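Local atomic coordinates of lipase (Photobacterium sp. M37, PDB entry 2ORY), a protein that catalyses the hydrolysis of triacylglycerols as a cold-adapted lipase of the alpha/beta-hydrolase fold. Residues M9-Y17 and I168-G176. Numbering follows the deposited sequence.
Sequences MLAFSYMSY and ICVTGHSKG
Two tyrosines of 9-17 meet the His-173 ring, one over a face and one at an edge. The hydroxyl of Tyr-17 comes to the edge, in plane, in a hydrogen bond of 2.9 Å from Tyr-17 OH to His-173 ND1. Tyr-14 comes over one face instead, its ring edge near the imidazole rim and the planes at 62°, an edge-to-face pair; its own OH bonds Val-313 O. With CG anti to the backbone N (chi1 173°), His-173 also binds His-312 O through NE2.

Packing is tight where helix and strand axes pass 7.0 Å apart, crossing at -58°. There Ser-13 CA lies 4.7 Å from Gly-172 CA. Ser-13 OG donates a hydrogen bond to Met-9 O (3.1 Å) and lies 3.0 Å from Thr-171 OG1, which bonds Ile-204 O. The bent thioether of Met-9 lies against Cys-169, Met-9 SD to Cys-169 SG 3.8 Å. Toward the C-terminal ends the fit is less direct, and two waters mediate part of it: one links Ser-13 O to His-173 N, another bonds Tyr-17 OH.

Gly-172, Ser-174 and Gly-176 fit a GxSxG nucleophile elbow, and Ser-174 OG bonds His-312 NE2, consistent with a catalytic triad. Bonded at ND1 and NE2, the His-173 ring is probably restrained in rotation beside the likely nucleophile.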
ATOM      1  N   MET A   9      -4.785  -3.922 -10.612  1.00 30.14           N
ATOM      2  CA  MET A   9      -4.401  -3.846  -9.208  1.00 27.98           C
ATOM      3  C   MET A   9      -4.604  -2.431  -8.623  1.00 25.21           C
ATOM      4  O   MET A   9      -4.809  -2.276  -7.421  1.00 26.46           O
ATOM      5  CB  MET A   9      -2.942  -4.284  -9.043  1.00 25.05           C
ATOM      6  CG  MET A   9      -2.653  -5.733  -9.450  1.00 28.43           C
ATOM      7  SD  MET A   9      -3.755  -6.988  -8.759  1.00 25.99           S
ATOM      8  CE  MET A   9      -3.178  -7.115  -7.197  1.00 41.99           C
ATOM      9  N   LEU A  10      -4.524  -1.402  -9.462  1.00 26.75           N
ATOM     10  CA  LEU A  10      -4.746  -0.029  -9.000  1.00 25.64           C
ATOM     11  C   LEU A  10      -6.206   0.055  -8.581  1.00 26.97           C
ATOM     12  O   LEU A  10      -6.546   0.688  -7.586  1.00 27.84           O
ATOM     13  CB  LEU A  10      -4.500   0.980 -10.126  1.00 26.30           C
ATOM     14  CG  LEU A  10      -4.730   2.438  -9.703  1.00 30.21           C
ATOM     15  CD1 LEU A  10      -3.632   2.822  -8.700  1.00 25.42           C
ATOM     16  CD2 LEU A  10      -4.705   3.374 -10.906  1.00 22.41           C
ATOM     17  N   ALA A  11      -7.064  -0.596  -9.367  1.00 26.47           N
ATOM     18  CA  ALA A  11      -8.494  -0.632  -9.098  1.00 23.18           C
ATOM     19  C   ALA A  11      -8.794  -1.324  -7.771  1.00 25.21           C
ATOM     20  O   ALA A  11      -9.660  -0.890  -7.015  1.00 25.09           O
ATOM     21  CB  ALA A  11      -9.226  -1.350 -10.248  1.00 25.37           C
ATOM     22  N   PHE A  12      -8.096  -2.416  -7.493  1.00 23.88           N
ATOM     23  CA  PHE A  12      -8.312  -3.136  -6.244  1.00 26.03           C
ATOM     24  C   PHE A  12      -7.740  -2.350  -5.077  1.00 25.47           C
ATOM     25  O   PHE A  12      -8.305  -2.348  -3.987  1.00 24.23           O
ATOM     26  CB  PHE A  12      -7.648  -4.510  -6.289  1.00 27.25           C
ATOM     27  CG  PHE A  12      -8.392  -5.515  -7.116  1.00 31.00           C
ATOM     28  CD1 PHE A  12      -7.796  -6.097  -8.237  1.00 26.64           C
ATOM     29  CD2 PHE A  12      -9.678  -5.907  -6.754  1.00 21.65           C
ATOM     30  CE1 PHE A  12      -8.468  -7.057  -8.979  1.00 24.72           C
ATOM     31  CE2 PHE A  12     -10.359  -6.864  -7.490  1.00 27.98           C
ATOM     32  CZ  PHE A  12      -9.753  -7.445  -8.606  1.00 30.57           C
ATOM     33  N   SER A  13      -6.615  -1.684  -5.312  1.00 24.91           N
ATOM     34  CA  SER A  13      -5.988  -0.900  -4.265  1.00 22.16           C
ATOM     35  C   SER A  13      -6.905   0.244  -3.870  1.00 24.50           C
ATOM     36  O   SER A  13      -7.025   0.566  -2.687  1.00 23.42           O
ATOM     37  CB  SER A  13      -4.643  -0.342  -4.727  1.00 21.42           C
ATOM     38  OG  SER A  13      -3.648  -1.353  -4.749  1.00 22.45           O
ATOM     39  N   TYR A  14      -7.562   0.852  -4.855  1.00 22.92           N
ATOM     40  CA  TYR A  14      -8.457   1.978  -4.569  1.00 24.05           C
ATOM     41  C   TYR A  14      -9.818   1.588  -4.019  1.00 27.49           C
ATOM     42  O   TYR A  14     -10.412   2.336  -3.233  1.00 29.22           O
ATOM     43  CB  TYR A  14      -8.609   2.885  -5.795  1.00 17.91           C
ATOM     44  CG  TYR A  14      -7.503   3.929  -5.861  1.00 23.90           C
ATOM     45  CD1 TYR A  14      -6.160   3.540  -5.885  1.00 22.80           C
ATOM     46  CD2 TYR A  14      -7.790   5.298  -5.853  1.00 15.38           C
ATOM     47  CE1 TYR A  14      -5.127   4.479  -5.893  1.00 22.41           C
ATOM     48  CE2 TYR A  14      -6.759   6.262  -5.868  1.00 19.95           C
ATOM     49  CZ  TYR A  14      -5.426   5.840  -5.885  1.00 26.85           C
ATOM     50  OH  TYR A  14      -4.385   6.752  -5.887  1.00 21.52           O
ATOM     51  N   MET A  15     -10.298   0.411  -4.401  1.00 26.66           N
ATOM     52  CA  MET A  15     -11.575  -0.081  -3.896  1.00 29.06           C
ATOM     53  C   MET A  15     -11.421  -0.333  -2.392  1.00 29.94           C
ATOM     54  O   MET A  15     -12.401  -0.343  -1.654  1.00 27.01           O
ATOM     55  CB  MET A  15     -11.956  -1.385  -4.607  1.00 28.81           C
ATOM     56  CG  MET A  15     -13.372  -1.880  -4.292  1.00 33.17           C
ATOM     57  SD  MET A  15     -13.803  -3.380  -5.222  1.00 35.11           S
ATOM     58  CE  MET A  15     -13.039  -4.620  -4.240  1.00 32.09           C
ATOM     59  N   SER A  16     -10.177  -0.541  -1.957  1.00 27.79           N
ATOM     60  CA  SER A  16      -9.853  -0.775  -0.554  1.00 26.88           C
ATOM     61  C   SER A  16     -10.239   0.410   0.315  1.00 26.25           C
ATOM     62  O   SER A  16     -10.520   0.259   1.505  1.00 27.87           O
ATOM     63  CB  SER A  16      -8.352  -0.989  -0.393  1.00 23.75           C
ATOM     64  OG  SER A  16      -7.903  -2.006  -1.252  1.00 36.36           O
ATOM     65  N   TYR A  17     -10.236   1.588  -0.287  1.00 25.56           N
ATOM     66  CA  TYR A  17     -10.536   2.815   0.426  1.00 28.59           C
ATOM     67  C   TYR A  17     -12.007   3.130   0.735  1.00 33.55           C
ATOM     68  O   TYR A  17     -12.297   4.132   1.391  1.00 35.02           O
ATOM     69  CB  TYR A  17      -9.885   3.994  -0.312  1.00 25.13           C
ATOM     70  CG  TYR A  17      -8.379   4.045  -0.120  1.00 28.91           C
ATOM     71  CD1 TYR A  17      -7.512   4.076  -1.212  1.00 26.07           C
ATOM     72  CD2 TYR A  17      -7.821   4.046   1.164  1.00 26.36           C
ATOM     73  CE1 TYR A  17      -6.129   4.102  -1.037  1.00 25.47           C
ATOM     74  CE2 TYR A  17      -6.438   4.075   1.350  1.00 25.52           C
ATOM     75  CZ  TYR A  17      -5.602   4.103   0.246  1.00 25.10           C
ATOM     76  OH  TYR A  17      -4.240   4.143   0.431  1.00 27.93           O
ATOM     77  N   ILE A 168      -1.039 -15.651  -6.568  1.00 29.78           N
ATOM     78  CA  ILE A 168      -1.488 -14.597  -5.682  1.00 25.79           C
ATOM     79  C   ILE A 168      -0.732 -13.318  -5.957  1.00 22.93           C
ATOM     80  O   ILE A 168       0.484 -13.327  -6.010  1.00 20.79           O
ATOM     81  CB  ILE A 168      -1.281 -14.964  -4.176  1.00 28.72           C
ATOM     82  CG1 ILE A 168      -2.163 -16.159  -3.806  1.00 25.99           C
ATOM     83  CG2 ILE A 168      -1.610 -13.750  -3.276  1.00 24.85           C
ATOM     84  CD1 ILE A 168      -2.231 -16.456  -2.323  1.00 31.94           C
ATOM     85  N   CYS A 169      -1.467 -12.225  -6.166  1.00 24.20           N
ATOM     86  CA  CYS A 169      -0.850 -10.916  -6.347  1.00 24.44           C
ATOM     87  C   CYS A 169      -1.237 -10.096  -5.101  1.00 22.83           C
ATOM     88  O   CYS A 169      -2.407 -10.031  -4.728  1.00 21.27           O
ATOM     89  CB  CYS A 169      -1.369 -10.213  -7.606  1.00 27.13           C
ATOM     90  SG  CYS A 169      -0.472  -8.671  -7.948  1.00 28.77           S
ATOM     91  N   VAL A 170      -0.255  -9.500  -4.432  1.00 25.74           N
ATOM     92  CA  VAL A 170      -0.542  -8.695  -3.248  1.00 20.47           C
ATOM     93  C   VAL A 170      -0.359  -7.248  -3.664  1.00 23.17           C
ATOM     94  O   VAL A 170       0.714  -6.862  -4.125  1.00 25.46           O
ATOM     95  CB  VAL A 170       0.426  -9.023  -2.085  1.00 23.73           C
ATOM     96  CG1 VAL A 170      -0.084  -8.365  -0.794  1.00 19.19           C
ATOM     97  CG2 VAL A 170       0.588 -10.558  -1.943  1.00  8.32           C
ATOM     98  N   THR A 171      -1.411  -6.450  -3.516  1.00 22.40           N
ATOM     99  CA  THR A 171      -1.349  -5.049  -3.907  1.00 20.01           C
ATOM    100  C   THR A 171      -1.865  -4.104  -2.811  1.00 21.87           C
ATOM    101  O   THR A 171      -2.526  -4.524  -1.853  1.00 22.12           O
ATOM    102  CB  THR A 171      -2.146  -4.830  -5.209  1.00 17.05           C
ATOM    103  OG1 THR A 171      -1.858  -3.541  -5.739  1.00 18.07           O
ATOM    104  CG2 THR A 171      -3.639  -4.920  -4.945  1.00 25.56           C
ATOM    105  N   GLY A 172      -1.546  -2.822  -2.960  1.00 22.84           N
ATOM    106  CA  GLY A 172      -1.969  -1.838  -1.987  1.00 20.40           C
ATOM    107  C   GLY A 172      -1.379  -0.491  -2.334  1.00 21.92           C
ATOM    108  O   GLY A 172      -0.361  -0.420  -3.027  1.00 19.55           O
ATOM    109  N   HIS A 173      -2.023   0.568  -1.847  1.00 20.23           N
ATOM    110  CA  HIS A 173      -1.619   1.959  -2.083  1.00 22.02           C
ATOM    111  C   HIS A 173      -1.262   2.682  -0.780  1.00 20.15           C
ATOM    112  O   HIS A 173      -1.836   2.395   0.263  1.00 24.59           O
ATOM    113  CB  HIS A 173      -2.774   2.693  -2.798  1.00 17.04           C
ATOM    114  CG  HIS A 173      -2.573   4.169  -2.953  1.00 23.81           C
ATOM    115  ND1 HIS A 173      -2.991   5.088  -2.009  1.00 28.19           N
ATOM    116  CD2 HIS A 173      -2.004   4.891  -3.950  1.00 19.94           C
ATOM    117  CE1 HIS A 173      -2.687   6.306  -2.417  1.00 23.95           C
ATOM    118  NE2 HIS A 173      -2.084   6.215  -3.593  1.00 29.11           N
ATOM    119  N   SER A 174      -0.322   3.621  -0.847  1.00 21.26           N
ATOM    120  CA  SER A 174       0.081   4.407   0.324  1.00 21.52           C
ATOM    121  C   SER A 174       0.733   3.480   1.362  1.00 23.84           C
ATOM    122  O   SER A 174       1.637   2.723   1.028  1.00 19.44           O
ATOM    123  CB  SER A 174      -1.157   5.114   0.911  1.00 17.86           C
ATOM    124  OG  SER A 174      -0.816   6.100   1.875  1.00 22.21           O
ATOM    125  N   LYS A 175       0.310   3.551   2.622  1.00 24.57           N
ATOM    126  CA  LYS A 175       0.863   2.632   3.609  1.00 23.98           C
ATOM    127  C   LYS A 175       0.661   1.197   3.070  1.00 20.64           C
ATOM    128  O   LYS A 175       1.469   0.295   3.324  1.00 21.72           O
ATOM    129  CB  LYS A 175       0.129   2.775   4.943  1.00 29.20           C
ATOM    130  CG  LYS A 175       0.690   3.826   5.868  1.00 32.77           C
ATOM    131  CD  LYS A 175      -0.023   3.771   7.217  1.00 38.06           C
ATOM    132  CE  LYS A 175       0.701   4.604   8.263  1.00 38.13           C
ATOM    133  NZ  LYS A 175      -0.006   4.611   9.575  1.00 39.48           N
ATOM    134  N   GLY A 176      -0.423   1.011   2.320  1.00 17.71           N
ATOM    135  CA  GLY A 176      -0.738  -0.285   1.741  1.00 19.25           C
ATOM    136  C   GLY A 176       0.287  -0.736   0.718  1.00 21.63           C
ATOM    137  O   GLY A 176       0.407  -1.933   0.418  1.00 23.61           O
TER
HETATM  138  O   HOH W   1      -4.717   0.007  -0.920  1.00 21.45           O
HETATM  139  O   HOH W   2      -3.135   2.917   2.851  1.00 20.26           O